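Local coordinates for DNA excision repair protein ERCC-6-like (Homo sapiens, PDB 5JNO) that forms the N-terminal TPR region of an ATP-dependent DNA translocase that senses tension on catenated DNA stretched during anaphase, at residues L28-A31 with F32-N36; F35-A38 with K39-F42; A10-L13 with R14-E18. All blocks are in the same frame, centred on the assembly; numbering follows the deposited sequence.

Contact 1 (L28-A31 with F32-N36); sequences LEEA and FKLFN
Glu30 and Leu34, one turn apart on helix 28-41, touch through the methyl CD1 of Leu34, which lies 3.7 Å from Glu30 OE2 and nearly as close to Glu30 CG. The glutamate chain first runs with CG anti to the backbone N (chi1 -179°) and then bends at chi2, so the carboxylate comes alongside CD1 of the leucine. Lys33 extends alongside Glu30, pointing the same way; its NZ stays 4.1 Å from Glu30 OE1, too far for a salt bridge, although the opposite charges probably attract. On another side of the helix the ring of Phe35 leans over the preceding turn, its CD2 3.2 Å from Ala31 O, while Ala31 CB only grazes CE2 of the same ring. Behind these side chains runs regular alpha-helical bonding: Phe32 N to Leu28 O, Lys33 N to Glu29 O, Leu34 N to Glu30 O at 2.8 Å, and Phe35 N to Ala31 O. Phe32 O is gripped twice, by the backbone N and by ND2 of Asn36, from opposite faces of the carbonyl plane. The same ND2 sits 3.2 Å above the centre of the Phe32 ring. At the start of the helix Asp27 OD1 bonds to Glu30 N. This is the second helix of the first TPR: Ala31, Leu34 and Phe35 pack on Thr23, Glu18 and Ala19 of helix 6-25, whereas Phe32 turns to Lys53.

Contact 2 (F35-A38 with K39-F42); sequences FNLA and KDIF
Asn36 and Lys39 meet at the amide's oxygen: OD1 lies 3.2 Å from Lys39 CE, the two side chains running side by side, while the amide's ND2 is committed to Phe32 O a turn earlier. Bends at chi3 (68°) and chi4 curl the end of Lys39 back, bringing CE and NZ to the amide and leaving NZ in a long salt bridge with Asp40 OD1, at 3.8 Å. The Asp40 carboxylate itself folds back against the preceding turn, OD1 3.1 Å from Asn36 O; both are acceptors, so this approach is no bond. Ile41 lays CG1 against Leu37 O at 3.5 Å. The backbone bonding changes along this stretch. Lys39 N and Asp40 N bond to Phe35 O and Asn36 O, but the bond from Ile41 N to Leu37 O is weak, and Ile41 N also hydrogen-bonds to Ala38 O, three residues back, at 3.0 Å from above its carbonyl plane. Ala38 O takes a second, straighter bond from Phe42 N (2.9 Å, 167° at the hydrogen). Within the first TPR this part of helix 28-41 lies on helix 6-25: Leu37 packs on Tyr15, Ile41 on Gln8 and His11. Phe42 makes a cation-pi contact with a basic side chain of the other protein chain, and its ring meets that of Tyr12 on helix 6-25, planes about 45° apart.

Contact 3 (A10-L13 with R14-E18); sequences AHYL and RYVKE
Tyr12 and Val16 make a CH-pi contact on helix 6-25, the first of the antiparallel helix pair that defines a TPR. Val16 CG2 lies over one face of the tyrosine ring, 4.1 Å from its centroid, offset toward the rim and nearest CZ. With chi1 at 173° the ring stands beside the carbonyl carbon of Tyr12 and presents a face to that methyl one turn on. His11 meets the Tyr15 ring with both backbone and side chain: its O lies over a face, and its CB is 4.0 Å from Tyr15 CE2. Among polar side chains, His11 and Arg14 run alongside each other, with ring and guanidinium planes 67° apart; His11 ND1 comes up to the edge of the guanidinium, 3.5 Å from Arg14 NH1. The main chain is regular, Arg14 N, Tyr15 N, Val16 N and Lys17 N bonding to Ala10 O, His11 O, Tyr12 O and Leu13 O. Outward, His11, Tyr12 and Tyr15 pack on Ile41, Ala38 and Leu37 of helix 28-41, and Tyr12 and Val16 also touch Val47 of helix 45-48. Ala10, Tyr12 and Leu13 also pack against the other protein chain. Tyr12 OH hydrogen-bonds to Asn44 OD1 and to a polar side chain of that other chain, and the methyl CG2 of Val16 sits 4.1 Å from the same hydroxyl oxygen.

Contact 3 comes first along the chain, on helix 6-25; contacts 1 and 2 follow on helix 28-41, overlapping at Phe35 and Asn36, with centres about 10 Å apart. The two helices together form the hairpin of the first TPR. Contact 3 lies about 12 Å from contact 1 and about 9 Å from contact 2, centre to centre, and touches both: Leu34 CD1 meets Glu18 CB at 3.6 Å, and Ile41 CD1 meets His11 CB at 3.7 Å. Local contacts along each helix thus share residues with the interface between them. Through contacts 2 and 3 this N-terminal TPR hairpin meets the other protein chain, whereas contact 1 does not touch it.

Contact 1 (L28-A31 with F32-N36)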
ATOM      1  N   LEU B  28     -15.381  -9.757  16.070  1.00 62.89           N
ATOM      2  CA  LEU B  28     -15.424 -10.022  14.646  1.00 61.11           C
ATOM      3  C   LEU B  28     -16.432  -9.126  13.910  1.00 63.27           C
ATOM      4  O   LEU B  28     -16.274  -8.835  12.704  1.00 62.69           O
ATOM      5  CB  LEU B  28     -15.677 -11.525  14.417  1.00 61.38           C
ATOM      6  CG  LEU B  28     -14.427 -12.431  14.387  1.00 62.85           C
ATOM      7  CD1 LEU B  28     -13.246 -11.926  15.236  1.00 66.56           C
ATOM      8  CD2 LEU B  28     -14.741 -13.875  14.728  1.00 59.72           C
ATOM      9  N   GLU B  29     -17.430  -8.653  14.643  1.00 63.56           N
ATOM     10  CA  GLU B  29     -18.442  -7.752  14.093  1.00 67.81           C
ATOM     11  C   GLU B  29     -17.820  -6.460  13.635  1.00 62.72           C
ATOM     12  O   GLU B  29     -18.123  -5.990  12.551  1.00 60.51           O
ATOM     13  CB  GLU B  29     -19.517  -7.438  15.138  1.00 70.10           C
ATOM     14  CG  GLU B  29     -20.427  -6.271  14.791  1.00 74.72           C
ATOM     15  CD  GLU B  29     -21.607  -6.158  15.747  1.00 78.68           C
ATOM     16  OE1 GLU B  29     -21.342  -6.070  16.965  1.00 79.09           O
ATOM     17  OE2 GLU B  29     -22.774  -6.157  15.276  1.00 78.49           O
ATOM     18  N   GLU B  30     -17.006  -5.889  14.517  1.00 62.39           N
ATOM     19  CA  GLU B  30     -16.298  -4.639  14.277  1.00 66.73           C
ATOM     20  C   GLU B  30     -15.220  -4.829  13.204  1.00 60.99           C
ATOM     21  O   GLU B  30     -15.100  -4.014  12.289  1.00 64.44           O
ATOM     22  CB  GLU B  30     -15.664  -4.138  15.583  1.00 70.82           C
ATOM     23  CG  GLU B  30     -14.891  -2.814  15.481  1.00 73.24           C
ATOM     24  CD  GLU B  30     -15.778  -1.590  15.328  1.00 75.21           C
ATOM     25  OE1 GLU B  30     -17.024  -1.707  15.390  1.00 73.36           O
ATOM     26  OE2 GLU B  30     -15.207  -0.490  15.160  1.00 79.85           O
ATOM     27  N   ALA B  31     -14.453  -5.909  13.325  1.00 56.47           N
ATOM     28  CA  ALA B  31     -13.445  -6.260  12.328  1.00 56.09           C
ATOM     29  C   ALA B  31     -14.029  -6.332  10.907  1.00 57.11           C
ATOM     30  O   ALA B  31     -13.441  -5.788   9.952  1.00 52.08           O
ATOM     31  CB  ALA B  31     -12.788  -7.576  12.701  1.00 54.71           C
ATOM     32  N   PHE B  32     -15.184  -6.991  10.787  1.00 53.19           N
ATOM     33  CA  PHE B  32     -15.859  -7.194   9.506  1.00 54.39           C
ATOM     34  C   PHE B  32     -16.273  -5.859   8.937  1.00 57.48           C
ATOM     35  O   PHE B  32     -16.034  -5.594   7.758  1.00 63.30           O
ATOM     36  CB  PHE B  32     -17.087  -8.133   9.654  1.00 57.66           C
ATOM     37  CG  PHE B  32     -17.863  -8.362   8.372  1.00 57.92           C
ATOM     38  CD1 PHE B  32     -18.908  -7.520   8.013  1.00 63.22           C
ATOM     39  CD2 PHE B  32     -17.576  -9.434   7.545  1.00 59.44           C
ATOM     40  CE1 PHE B  32     -19.646  -7.734   6.848  1.00 67.35           C
ATOM     41  CE2 PHE B  32     -18.298  -9.650   6.372  1.00 63.00           C
ATOM     42  CZ  PHE B  32     -19.334  -8.802   6.024  1.00 67.19           C
ATOM     43  N   LYS B  33     -16.900  -5.028   9.763  1.00 59.13           N
ATOM     44  CA  LYS B  33     -17.280  -3.691   9.348  1.00 65.16           C
ATOM     45  C   LYS B  33     -16.031  -2.901   8.875  1.00 61.16           C
ATOM     46  O   LYS B  33     -16.053  -2.319   7.794  1.00 58.54           O
ATOM     47  CB  LYS B  33     -17.961  -2.965  10.498  1.00 74.20           C
ATOM     48  CG  LYS B  33     -18.366  -1.526  10.207  1.00 83.44           C
ATOM     49  CD  LYS B  33     -18.829  -0.825  11.485  1.00 93.30           C
ATOM     50  CE  LYS B  33     -18.526   0.668  11.468  1.00 95.97           C
ATOM     51  NZ  LYS B  33     -18.547   1.199  12.854  1.00101.28           N
ATOM     52  N   LEU B  34     -14.968  -2.902   9.676  1.00 56.73           N
ATOM     53  CA  LEU B  34     -13.754  -2.116   9.357  1.00 58.00           C
ATOM     54  C   LEU B  34     -12.989  -2.613   8.116  1.00 56.64           C
ATOM     55  O   LEU B  34     -12.684  -1.810   7.213  1.00 55.02           O
ATOM     56  CB  LEU B  34     -12.816  -2.044  10.557  1.00 57.48           C
ATOM     57  CG  LEU B  34     -13.356  -1.264  11.754  1.00 60.02           C
ATOM     58  CD1 LEU B  34     -12.453  -1.492  12.955  1.00 63.30           C
ATOM     59  CD2 LEU B  34     -13.475   0.222  11.457  1.00 63.39           C
ATOM     60  N   PHE B  35     -12.711  -3.918   8.040  1.00 52.29           N
ATOM     61  CA  PHE B  35     -12.166  -4.483   6.808  1.00 51.70           C
ATOM     62  C   PHE B  35     -12.995  -4.124   5.576  1.00 56.10           C
ATOM     63  O   PHE B  35     -12.435  -3.907   4.515  1.00 59.03           O
ATOM     64  CB  PHE B  35     -11.976  -5.999   6.875  1.00 51.63           C
ATOM     65  CG  PHE B  35     -10.793  -6.436   7.701  1.00 52.30           C
ATOM     66  CD1 PHE B  35      -9.498  -5.950   7.434  1.00 52.97           C
ATOM     67  CD2 PHE B  35     -10.945  -7.389   8.719  1.00 51.86           C
ATOM     68  CE1 PHE B  35      -8.405  -6.379   8.198  1.00 53.09           C
ATOM     69  CE2 PHE B  35      -9.856  -7.817   9.485  1.00 51.31           C
ATOM     70  CZ  PHE B  35      -8.588  -7.316   9.227  1.00 54.50           C
ATOM     71  N   ASN B  36     -14.313  -4.050   5.697  1.00 54.75           N
ATOM     72  CA  ASN B  36     -15.134  -3.670   4.543  1.00 56.31           C
ATOM     73  C   ASN B  36     -15.001  -2.232   4.125  1.00 54.71           C
ATOM     74  O   ASN B  36     -15.059  -1.942   2.939  1.00 57.13           O
ATOM     75  CB  ASN B  36     -16.609  -3.980   4.794  1.00 60.95           C
ATOM     76  CG  ASN B  36     -16.945  -5.394   4.419  1.00 62.93           C
ATOM     77  OD1 ASN B  36     -16.940  -5.737   3.235  1.00 62.80           O
ATOM     78  ND2 ASN B  36     -17.187  -6.231   5.411  1.00 64.32           N
TER

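Contact 2 (F35-A38 with K39-F42)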
ATOM      1  N   PHE B  35     -12.711  -3.918   8.040  1.00 52.29           N
ATOM      2  CA  PHE B  35     -12.166  -4.483   6.808  1.00 51.70           C
ATOM      3  C   PHE B  35     -12.995  -4.124   5.576  1.00 56.10           C
ATOM      4  O   PHE B  35     -12.435  -3.907   4.515  1.00 59.03           O
ATOM      5  CB  PHE B  35     -11.976  -5.999   6.875  1.00 51.63           C
ATOM      6  CG  PHE B  35     -10.793  -6.436   7.701  1.00 52.30           C
ATOM      7  CD1 PHE B  35      -9.498  -5.950   7.434  1.00 52.97           C
ATOM      8  CD2 PHE B  35     -10.945  -7.389   8.719  1.00 51.86           C
ATOM      9  CE1 PHE B  35      -8.405  -6.379   8.198  1.00 53.09           C
ATOM     10  CE2 PHE B  35      -9.856  -7.817   9.485  1.00 51.31           C
ATOM     11  CZ  PHE B  35      -8.588  -7.316   9.227  1.00 54.50           C
ATOM     12  N   ASN B  36     -14.313  -4.050   5.697  1.00 54.75           N
ATOM     13  CA  ASN B  36     -15.134  -3.670   4.543  1.00 56.31           C
ATOM     14  C   ASN B  36     -15.001  -2.232   4.125  1.00 54.71           C
ATOM     15  O   ASN B  36     -15.059  -1.942   2.939  1.00 57.13           O
ATOM     16  CB  ASN B  36     -16.609  -3.980   4.794  1.00 60.95           C
ATOM     17  CG  ASN B  36     -16.945  -5.394   4.419  1.00 62.93           C
ATOM     18  OD1 ASN B  36     -16.940  -5.737   3.235  1.00 62.80           O
ATOM     19  ND2 ASN B  36     -17.187  -6.231   5.411  1.00 64.32           N
ATOM     20  N   LEU B  37     -14.884  -1.338   5.100  1.00 53.81           N
ATOM     21  CA  LEU B  37     -14.639   0.079   4.826  1.00 57.53           C
ATOM     22  C   LEU B  37     -13.260   0.281   4.146  1.00 54.96           C
ATOM     23  O   LEU B  37     -13.127   1.107   3.239  1.00 57.70           O
ATOM     24  CB  LEU B  37     -14.731   0.900   6.113  1.00 57.36           C
ATOM     25  CG  LEU B  37     -16.120   0.948   6.739  1.00 60.55           C
ATOM     26  CD1 LEU B  37     -16.060   1.507   8.152  1.00 61.55           C
ATOM     27  CD2 LEU B  37     -17.079   1.756   5.879  1.00 62.86           C
ATOM     28  N   ALA B  38     -12.272  -0.507   4.564  1.00 53.36           N
ATOM     29  CA  ALA B  38     -10.978  -0.594   3.879  1.00 52.13           C
ATOM     30  C   ALA B  38     -11.073  -1.104   2.429  1.00 54.63           C
ATOM     31  O   ALA B  38     -10.530  -0.492   1.504  1.00 55.36           O
ATOM     32  CB  ALA B  38     -10.022  -1.464   4.678  1.00 51.37           C
ATOM     33  N   LYS B  39     -11.780  -2.209   2.235  1.00 53.02           N
ATOM     34  CA  LYS B  39     -12.014  -2.767   0.905  1.00 54.60           C
ATOM     35  C   LYS B  39     -12.638  -1.748  -0.041  1.00 54.46           C
ATOM     36  O   LYS B  39     -12.378  -1.777  -1.257  1.00 54.52           O
ATOM     37  CB  LYS B  39     -12.918  -4.021   0.983  1.00 58.62           C
ATOM     38  CG  LYS B  39     -13.381  -4.553  -0.367  1.00 65.47           C
ATOM     39  CD  LYS B  39     -13.992  -5.956  -0.284  1.00 75.53           C
ATOM     40  CE  LYS B  39     -15.329  -5.967   0.462  1.00 81.32           C
ATOM     41  NZ  LYS B  39     -16.340  -4.975  -0.024  1.00 83.79           N
ATOM     42  N   ASP B  40     -13.486  -0.882   0.505  1.00 53.09           N
ATOM     43  CA  ASP B  40     -14.174   0.122  -0.301  1.00 56.82           C
ATOM     44  C   ASP B  40     -13.253   1.220  -0.790  1.00 56.18           C
ATOM     45  O   ASP B  40     -13.564   1.859  -1.789  1.00 58.35           O
ATOM     46  CB  ASP B  40     -15.271   0.811   0.493  1.00 61.48           C
ATOM     47  CG  ASP B  40     -16.458  -0.097   0.806  1.00 65.62           C
ATOM     48  OD1 ASP B  40     -16.589  -1.247   0.298  1.00 62.30           O
ATOM     49  OD2 ASP B  40     -17.274   0.396   1.596  1.00 69.07           O
ATOM     50  N   ILE B  41     -12.168   1.471  -0.064  1.00 54.46           N
ATOM     51  CA  ILE B  41     -11.156   2.443  -0.490  1.00 54.09           C
ATOM     52  C   ILE B  41     -10.131   1.779  -1.407  1.00 54.05           C
ATOM     53  O   ILE B  41      -9.818   2.310  -2.467  1.00 58.05           O
ATOM     54  CB  ILE B  41     -10.439   3.073   0.730  1.00 55.61           C
ATOM     55  CG1 ILE B  41     -11.459   3.781   1.632  1.00 53.29           C
ATOM     56  CG2 ILE B  41      -9.331   4.033   0.276  1.00 57.16           C
ATOM     57  CD1 ILE B  41     -10.935   4.193   2.984  1.00 52.22           C
ATOM     58  N   PHE B  42      -9.608   0.623  -1.008  1.00 54.74           N
ATOM     59  CA  PHE B  42      -8.453   0.016  -1.689  1.00 54.60           C
ATOM     60  C   PHE B  42      -8.565  -1.508  -1.616  1.00 55.82           C
ATOM     61  O   PHE B  42      -7.946  -2.151  -0.762  1.00 51.12           O
ATOM     62  CB  PHE B  42      -7.155   0.521  -1.029  1.00 52.82           C
ATOM     63  CG  PHE B  42      -5.870   0.173  -1.760  1.00 52.36           C
ATOM     64  CD1 PHE B  42      -5.818  -0.720  -2.840  1.00 56.00           C
ATOM     65  CD2 PHE B  42      -4.674   0.744  -1.322  1.00 56.28           C
ATOM     66  CE1 PHE B  42      -4.624  -1.011  -3.473  1.00 59.01           C
ATOM     67  CE2 PHE B  42      -3.466   0.465  -1.961  1.00 56.59           C
ATOM     68  CZ  PHE B  42      -3.446  -0.417  -3.036  1.00 59.51           C
TER

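Contact 3 (A10-L13 with R14-E18)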
ATOM      1  N   ALA B  10      -4.823   7.242   4.488  1.00 44.65           N
ATOM      2  CA  ALA B  10      -4.851   7.358   5.947  1.00 45.63           C
ATOM      3  C   ALA B  10      -6.042   6.601   6.535  1.00 46.19           C
ATOM      4  O   ALA B  10      -5.888   5.889   7.512  1.00 46.62           O
ATOM      5  CB  ALA B  10      -4.854   8.818   6.378  1.00 45.10           C
ATOM      6  N   HIS B  11      -7.206   6.763   5.917  1.00 48.32           N
ATOM      7  CA  HIS B  11      -8.423   6.062   6.329  1.00 51.60           C
ATOM      8  C   HIS B  11      -8.301   4.556   6.129  1.00 48.90           C
ATOM      9  O   HIS B  11      -8.623   3.786   7.041  1.00 45.25           O
ATOM     10  CB  HIS B  11      -9.629   6.583   5.551  1.00 56.27           C
ATOM     11  CG  HIS B  11     -10.116   7.909   6.030  1.00 62.01           C
ATOM     12  ND1 HIS B  11     -10.466   8.136   7.345  1.00 74.53           N
ATOM     13  CD2 HIS B  11     -10.328   9.071   5.376  1.00 66.02           C
ATOM     14  CE1 HIS B  11     -10.859   9.388   7.482  1.00 74.78           C
ATOM     15  NE2 HIS B  11     -10.773   9.979   6.303  1.00 71.16           N
ATOM     16  N   TYR B  12      -7.810   4.150   4.952  1.00 45.67           N
ATOM     17  CA  TYR B  12      -7.514   2.756   4.674  1.00 44.37           C
ATOM     18  C   TYR B  12      -6.625   2.145   5.753  1.00 48.72           C
ATOM     19  O   TYR B  12      -6.984   1.110   6.355  1.00 45.93           O
ATOM     20  CB  TYR B  12      -6.898   2.569   3.311  1.00 44.54           C
ATOM     21  CG  TYR B  12      -6.434   1.156   3.053  1.00 46.77           C
ATOM     22  CD1 TYR B  12      -7.318   0.179   2.561  1.00 48.27           C
ATOM     23  CD2 TYR B  12      -5.122   0.773   3.316  1.00 47.34           C
ATOM     24  CE1 TYR B  12      -6.903  -1.138   2.345  1.00 46.34           C
ATOM     25  CE2 TYR B  12      -4.700  -0.545   3.109  1.00 48.94           C
ATOM     26  CZ  TYR B  12      -5.605  -1.497   2.623  1.00 47.76           C
ATOM     27  OH  TYR B  12      -5.182  -2.785   2.419  1.00 49.56           O
ATOM     28  N   LEU B  13      -5.510   2.803   6.033  1.00 43.52           N
ATOM     29  CA  LEU B  13      -4.565   2.282   7.006  1.00 46.53           C
ATOM     30  C   LEU B  13      -5.103   2.233   8.450  1.00 47.54           C
ATOM     31  O   LEU B  13      -4.779   1.316   9.188  1.00 48.97           O
ATOM     32  CB  LEU B  13      -3.235   3.033   6.953  1.00 44.70           C
ATOM     33  CG  LEU B  13      -2.399   2.827   5.667  1.00 44.23           C
ATOM     34  CD1 LEU B  13      -1.385   3.959   5.472  1.00 46.13           C
ATOM     35  CD2 LEU B  13      -1.658   1.508   5.688  1.00 41.84           C
ATOM     36  N   ARG B  14      -5.880   3.216   8.861  1.00 48.62           N
ATOM     37  CA  ARG B  14      -6.423   3.236  10.218  1.00 55.06           C
ATOM     38  C   ARG B  14      -7.456   2.089  10.330  1.00 53.86           C
ATOM     39  O   ARG B  14      -7.455   1.365  11.316  1.00 53.73           O
ATOM     40  CB  ARG B  14      -7.047   4.615  10.532  1.00 61.31           C
ATOM     41  CG  ARG B  14      -7.805   4.759  11.858  1.00 68.02           C
ATOM     42  CD  ARG B  14      -8.481   6.135  11.965  1.00 77.43           C
ATOM     43  NE  ARG B  14      -7.497   7.241  11.963  1.00 90.81           N
ATOM     44  CZ  ARG B  14      -7.239   8.110  10.961  1.00 98.92           C
ATOM     45  NH1 ARG B  14      -7.905   8.082   9.793  1.00 97.45           N
ATOM     46  NH2 ARG B  14      -6.287   9.044  11.136  1.00 93.27           N
ATOM     47  N   TYR B  15      -8.288   1.926   9.298  1.00 50.37           N
ATOM     48  CA  TYR B  15      -9.280   0.848   9.241  1.00 50.63           C
ATOM     49  C   TYR B  15      -8.661  -0.524   9.370  1.00 50.46           C
ATOM     50  O   TYR B  15      -9.133  -1.325  10.172  1.00 51.69           O
ATOM     51  CB  TYR B  15     -10.139   0.911   7.970  1.00 47.83           C
ATOM     52  CG  TYR B  15     -11.070   2.105   7.900  1.00 50.37           C
ATOM     53  CD1 TYR B  15     -11.628   2.676   9.056  1.00 58.67           C
ATOM     54  CD2 TYR B  15     -11.422   2.656   6.667  1.00 53.68           C
ATOM     55  CE1 TYR B  15     -12.496   3.755   8.980  1.00 62.66           C
ATOM     56  CE2 TYR B  15     -12.263   3.756   6.581  1.00 55.15           C
ATOM     57  CZ  TYR B  15     -12.797   4.292   7.737  1.00 64.25           C
ATOM     58  OH  TYR B  15     -13.651   5.351   7.652  1.00 72.15           O
ATOM     59  N   VAL B  16      -7.594  -0.791   8.629  1.00 46.07           N
ATOM     60  CA  VAL B  16      -6.905  -2.081   8.733  1.00 46.55           C
ATOM     61  C   VAL B  16      -6.277  -2.249  10.105  1.00 49.11           C
ATOM     62  O   VAL B  16      -6.385  -3.326  10.679  1.00 48.82           O
ATOM     63  CB  VAL B  16      -5.829  -2.281   7.627  1.00 47.56           C
ATOM     64  CG1 VAL B  16      -4.957  -3.515   7.862  1.00 45.01           C
ATOM     65  CG2 VAL B  16      -6.514  -2.387   6.282  1.00 49.07           C
ATOM     66  N   LYS B  17      -5.611  -1.214  10.623  1.00 49.04           N
ATOM     67  CA  LYS B  17      -5.014  -1.318  11.949  1.00 52.51           C
ATOM     68  C   LYS B  17      -6.080  -1.725  13.001  1.00 52.65           C
ATOM     69  O   LYS B  17      -5.835  -2.600  13.825  1.00 52.63           O
ATOM     70  CB  LYS B  17      -4.366  -0.011  12.377  1.00 53.91           C
ATOM     71  CG  LYS B  17      -3.609  -0.113  13.698  1.00 59.75           C
ATOM     72  CD  LYS B  17      -3.274   1.257  14.279  1.00 71.38           C
ATOM     73  CE  LYS B  17      -2.288   1.181  15.455  1.00 80.36           C
ATOM     74  NZ  LYS B  17      -0.855   1.300  15.037  1.00 85.53           N
ATOM     75  N   GLU B  18      -7.232  -1.067  12.952  1.00 52.99           N
ATOM     76  CA  GLU B  18      -8.317  -1.285  13.928  1.00 59.84           C
ATOM     77  C   GLU B  18      -9.036  -2.608  13.701  1.00 58.93           C
ATOM     78  O   GLU B  18      -9.441  -3.259  14.660  1.00 59.51           O
ATOM     79  CB  GLU B  18      -9.316  -0.125  13.916  1.00 58.06           C
ATOM     80  CG  GLU B  18      -8.787   1.103  14.645  1.00 63.19           C
ATOM     81  CD  GLU B  18      -9.517   2.392  14.299  1.00 66.22           C
ATOM     82  OE1 GLU B  18     -10.475   2.356  13.495  1.00 65.78           O
ATOM     83  OE2 GLU B  18      -9.111   3.458  14.824  1.00 69.42           O
TER